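Local coordinates for abietadiene synthase, chloroplastic (Abies grandis, PDB 3S9V), which belongs to the plant terpene synthases, a largely helical chloroplast protein that carries an N-terminal terpene synthase domain and a metal-binding terpene synthase domain, at residues F353-G357 with Q358-G362; K188-T192 with D193-A197. One frame throughout, in Å; residues are numbered along the deposited sequence.

Interaction 1 (F353-G357 with Q358-G362); sequences FCFLG and QTQRG
A type II beta turn, Phe355 to Gln358, lets the chain double back so that Phe353 and Cys354 face Gln360 and Arg361. Gly357 takes the third place of the turn with a positive phi, a value that favours glycine. The closing bond, Gln358 N to Phe355 O, is weak at 3.3 Å. Farther from the bend, Cys354 N gives a stronger bond to Gln360 O at 2.9 Å, with an N-H...O angle of 162°. That carbonyl oxygen is gripped twice, because water 1 also donates to it while accepting from Phe355 N at 2.7 Å. Water 1 thus bridges the two arms inside the loop that joins helix 320-332 to helix 363-373 in the N-terminal terpene synthase domain; Gly362 is the N-cap of the latter helix. On one flank the extended Arg361 side chain crosses the Phe353 ring. Its CG sits between backbone N and carbonyl carbon (chi1 64°), which points the extended chain across the Phe353 ring, and Phe353 CE1 comes 3.6 Å from Arg361 NE, over one face of the guanidinium near its rim. The two planes are 35° apart, a tilted overlap. Glu351, through a salt bridge, and Phe352 O, through a hydrogen bond, hold Arg361 NH1. The other flank carries Phe355, whose CE1 edge meets Gln360 NE2 at 3.9 Å, the amide turned steeply from the ring. Gln358 lays its amide against Phe355 CB, with NE2 3.8 Å away and hydrogen-bonded to Thr201 OG1.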
# COMPACT_ATOMS: atom_id res chain seq x y z
N PHE A 353 -10.28 -6.11 -14.62
CA PHE A 353 -11.02 -4.87 -14.72
C PHE A 353 -11.70 -4.57 -13.38
O PHE A 353 -11.81 -5.45 -12.53
CB PHE A 353 -12.03 -4.99 -15.87
CG PHE A 353 -11.38 -5.25 -17.21
CD1 PHE A 353 -10.87 -4.20 -17.96
CD2 PHE A 353 -11.24 -6.55 -17.69
CE1 PHE A 353 -10.22 -4.44 -19.18
CE2 PHE A 353 -10.59 -6.80 -18.91
CZ PHE A 353 -10.08 -5.74 -19.65
N CYS A 354 -12.12 -3.32 -13.19
CA CYS A 354 -12.73 -2.91 -11.93
C CYS A 354 -14.08 -3.57 -11.62
O CYS A 354 -14.45 -3.74 -10.46
CB CYS A 354 -12.86 -1.38 -11.90
SG CYS A 354 -13.00 -0.67 -10.23
N PHE A 355 -14.81 -3.95 -12.66
CA PHE A 355 -16.11 -4.60 -12.47
C PHE A 355 -16.28 -5.83 -13.34
O PHE A 355 -15.75 -5.90 -14.45
CB PHE A 355 -17.25 -3.61 -12.76
CG PHE A 355 -17.30 -2.45 -11.81
CD1 PHE A 355 -16.71 -1.24 -12.14
CD2 PHE A 355 -17.92 -2.58 -10.57
CE1 PHE A 355 -16.74 -0.16 -11.25
CE2 PHE A 355 -17.95 -1.51 -9.67
CZ PHE A 355 -17.36 -0.30 -10.02
N LEU A 356 -17.03 -6.81 -12.84
CA LEU A 356 -17.28 -8.02 -13.61
C LEU A 356 -18.07 -7.63 -14.86
O LEU A 356 -18.99 -6.82 -14.78
CB LEU A 356 -18.06 -9.04 -12.76
CG LEU A 356 -18.48 -10.37 -13.40
CD1 LEU A 356 -18.75 -11.40 -12.32
CD2 LEU A 356 -19.73 -10.18 -14.25
N GLY A 357 -17.69 -8.19 -16.00
CA GLY A 357 -18.39 -7.90 -17.24
C GLY A 357 -18.22 -6.53 -17.86
O GLY A 357 -19.04 -6.12 -18.69
N GLN A 358 -17.18 -5.80 -17.47
CA GLN A 358 -16.92 -4.47 -18.03
C GLN A 358 -15.45 -4.34 -18.39
O GLN A 358 -14.63 -5.13 -17.94
CB GLN A 358 -17.31 -3.39 -17.03
CG GLN A 358 -18.81 -3.23 -16.85
CD GLN A 358 -19.14 -2.10 -15.90
OE1 GLN A 358 -18.56 -1.01 -15.98
NE2 GLN A 358 -20.09 -2.34 -14.99
N THR A 359 -15.13 -3.33 -19.20
CA THR A 359 -13.75 -3.09 -19.63
C THR A 359 -13.15 -1.90 -18.89
O THR A 359 -12.02 -1.49 -19.17
CB THR A 359 -13.70 -2.79 -21.16
OG1 THR A 359 -14.23 -3.91 -21.87
CG2 THR A 359 -12.27 -2.55 -21.62
N GLN A 360 -13.90 -1.34 -17.95
CA GLN A 360 -13.43 -0.19 -17.21
C GLN A 360 -12.36 -0.51 -16.16
O GLN A 360 -12.41 -1.54 -15.49
CB GLN A 360 -14.61 0.50 -16.52
CG GLN A 360 -14.25 1.77 -15.77
CD GLN A 360 -15.34 2.19 -14.81
OE1 GLN A 360 -16.51 2.32 -15.19
NE2 GLN A 360 -14.97 2.42 -13.56
N ARG A 361 -11.39 0.39 -16.05
CA ARG A 361 -10.30 0.30 -15.09
C ARG A 361 -9.42 1.54 -15.24
O ARG A 361 -9.41 2.17 -16.30
CB ARG A 361 -9.46 -0.96 -15.32
CG ARG A 361 -8.73 -1.00 -16.65
CD ARG A 361 -7.94 -2.29 -16.79
NE ARG A 361 -7.41 -2.46 -18.13
CZ ARG A 361 -6.69 -3.51 -18.52
NH1 ARG A 361 -6.42 -4.48 -17.66
NH2 ARG A 361 -6.25 -3.58 -19.77
N GLY A 362 -8.70 1.88 -14.18
CA GLY A 362 -7.83 3.05 -14.22
C GLY A 362 -6.58 2.92 -13.36
O GLY A 362 -6.48 2.04 -12.51
O HOH W 1 -14.83 -2.82 -15.08
O HOH W 2 -21.14 -5.47 -15.94

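Interaction 2 (K188-T192 with D193-A197)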
# COMPACT_ATOMS: atom_id res chain seq x y z
N LYS A 188 -29.09 3.90 -27.70
CA LYS A 188 -29.43 2.89 -28.70
C LYS A 188 -28.30 1.89 -28.88
O LYS A 188 -28.42 0.92 -29.63
CB LYS A 188 -29.74 3.54 -30.05
CG LYS A 188 -30.95 4.46 -30.03
CD LYS A 188 -31.20 5.09 -31.40
CE LYS A 188 -32.41 6.01 -31.35
NZ LYS A 188 -32.65 6.72 -32.65
N ARG A 189 -27.20 2.11 -28.17
CA ARG A 189 -26.03 1.24 -28.27
C ARG A 189 -25.83 0.40 -27.01
O ARG A 189 -24.88 -0.38 -26.93
CB ARG A 189 -24.81 2.11 -28.55
CG ARG A 189 -23.56 1.38 -28.98
CD ARG A 189 -22.52 2.38 -29.46
NE ARG A 189 -22.29 3.43 -28.47
CZ ARG A 189 -21.63 4.56 -28.71
NH1 ARG A 189 -21.13 4.80 -29.91
NH2 ARG A 189 -21.48 5.45 -27.74
N ILE A 190 -26.71 0.54 -26.03
CA ILE A 190 -26.61 -0.21 -24.79
C ILE A 190 -27.14 -1.64 -24.90
O ILE A 190 -28.25 -1.86 -25.39
CB ILE A 190 -27.36 0.50 -23.63
CG1 ILE A 190 -26.59 1.75 -23.21
CG2 ILE A 190 -27.54 -0.46 -22.46
CD1 ILE A 190 -27.29 2.59 -22.16
N PRO A 191 -26.34 -2.63 -24.46
CA PRO A 191 -26.71 -4.05 -24.51
C PRO A 191 -27.75 -4.43 -23.44
O PRO A 191 -27.41 -4.68 -22.28
CB PRO A 191 -25.38 -4.76 -24.31
CG PRO A 191 -24.64 -3.83 -23.41
CD PRO A 191 -24.94 -2.48 -24.03
N THR A 192 -29.00 -4.45 -23.87
CA THR A 192 -30.15 -4.78 -23.03
C THR A 192 -29.92 -5.99 -22.11
O THR A 192 -30.29 -5.97 -20.94
CB THR A 192 -31.37 -5.05 -23.91
OG1 THR A 192 -31.71 -3.85 -24.62
CG2 THR A 192 -32.55 -5.50 -23.09
N ASP A 193 -29.30 -7.03 -22.66
CA ASP A 193 -29.02 -8.25 -21.92
C ASP A 193 -28.25 -7.94 -20.64
O ASP A 193 -28.73 -8.21 -19.54
CB ASP A 193 -28.17 -9.21 -22.76
CG ASP A 193 -28.64 -9.29 -24.19
OD1 ASP A 193 -29.78 -9.74 -24.42
OD2 ASP A 193 -27.86 -8.90 -25.09
N VAL A 194 -27.07 -7.37 -20.81
CA VAL A 194 -26.21 -7.03 -19.69
C VAL A 194 -26.91 -6.09 -18.72
O VAL A 194 -26.82 -6.26 -17.50
CB VAL A 194 -24.91 -6.36 -20.18
CG1 VAL A 194 -23.97 -6.12 -19.01
CG2 VAL A 194 -24.23 -7.24 -21.22
N LEU A 195 -27.62 -5.12 -19.27
CA LEU A 195 -28.33 -4.13 -18.47
C LEU A 195 -29.35 -4.74 -17.51
O LEU A 195 -29.58 -4.20 -16.43
CB LEU A 195 -29.03 -3.13 -19.40
CG LEU A 195 -29.73 -1.89 -18.83
CD1 LEU A 195 -31.10 -2.24 -18.36
CD2 LEU A 195 -28.91 -1.30 -17.70
N TYR A 196 -29.95 -5.87 -17.89
CA TYR A 196 -30.97 -6.49 -17.03
C TYR A 196 -30.56 -7.80 -16.36
O TYR A 196 -31.19 -8.21 -15.39
CB TYR A 196 -32.24 -6.76 -17.84
CG TYR A 196 -32.89 -5.54 -18.43
CD1 TYR A 196 -33.02 -5.39 -19.81
CD2 TYR A 196 -33.41 -4.53 -17.61
CE1 TYR A 196 -33.64 -4.28 -20.36
CE2 TYR A 196 -34.04 -3.41 -18.16
CZ TYR A 196 -34.15 -3.30 -19.54
OH TYR A 196 -34.77 -2.20 -20.10
N ALA A 197 -29.51 -8.44 -16.86
CA ALA A 197 -29.05 -9.72 -16.31
C ALA A 197 -28.56 -9.65 -14.87
O ALA A 197 -28.99 -10.43 -14.02
CB ALA A 197 -27.94 -10.29 -17.19
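Two backbone hydrogen bonds tie Pro191 and Thr192 to the residues one helical turn ahead. Leu195 N donates to Pro191 O at 3.0 Å, nearly straight at 168° and in the carbonyl plane. Tyr196 N reaches Thr192 O at 3.1 Å along a more bent path, 136°, with the donor tilted out of the carbonyl plane. The same N-H also points to Asp193 O, which accepts from Ala197 N as well, so the amide of Tyr196 is shared between two carbonyls. Among the apolar contacts, Pro191 CG lies 4.1 Å from Val194 CG2, the ring and the valine branch crossing at a slant. Ile190 CG2 approaches Leu195 CB more loosely, at 4.3 Å. Against the aromatic ring the fit is tight: Thr192 CG2 stands at the edge of the Tyr196 ring, in its plane, and Thr192 O lies near Tyr196 CD1. Both approaches are modelled shorter than ordinary van der Waals contact, so their exact distances are doubtful and imply no attraction. With CG2 anti to the threonine nitrogen and the tyrosine CG beside its own nitrogen (chi1 -60°), methyl and ring are brought together on one flank of the turn. Beyond the pair, Tyr196 OH bonds to Asp214 N, and Tyr196 and Leu195 both pack on Ile218 of helix 215-219. With Pro191 as N-cap and its carbonyl accepting the i to i+4 bond from Leu195, the arrangement is that of a short alpha-helix starting just after a proline, here helix 192-197, which follows the loop from helix 174-187.

Interaction 2 precedes interaction 1 in the chain, and both lie on the same side of the chain's centre, with their own centres about 16 Å apart. Their nearest atoms are about 5 Å from each other, so they do not touch directly. The segment just after helix 192-197 comes near both: Thr201 bonds to Gln358 NE2 and touches Phe355, while its neighbour Leu202 packs on Leu195 of interaction 2. Each contact precedes or opens a helix, 363-373 after interaction 1 and 192-197 within interaction 2. Interaction 1 lies about 21 Å and interaction 2 about 36 Å from the centre of the chain, and both are surface contacts.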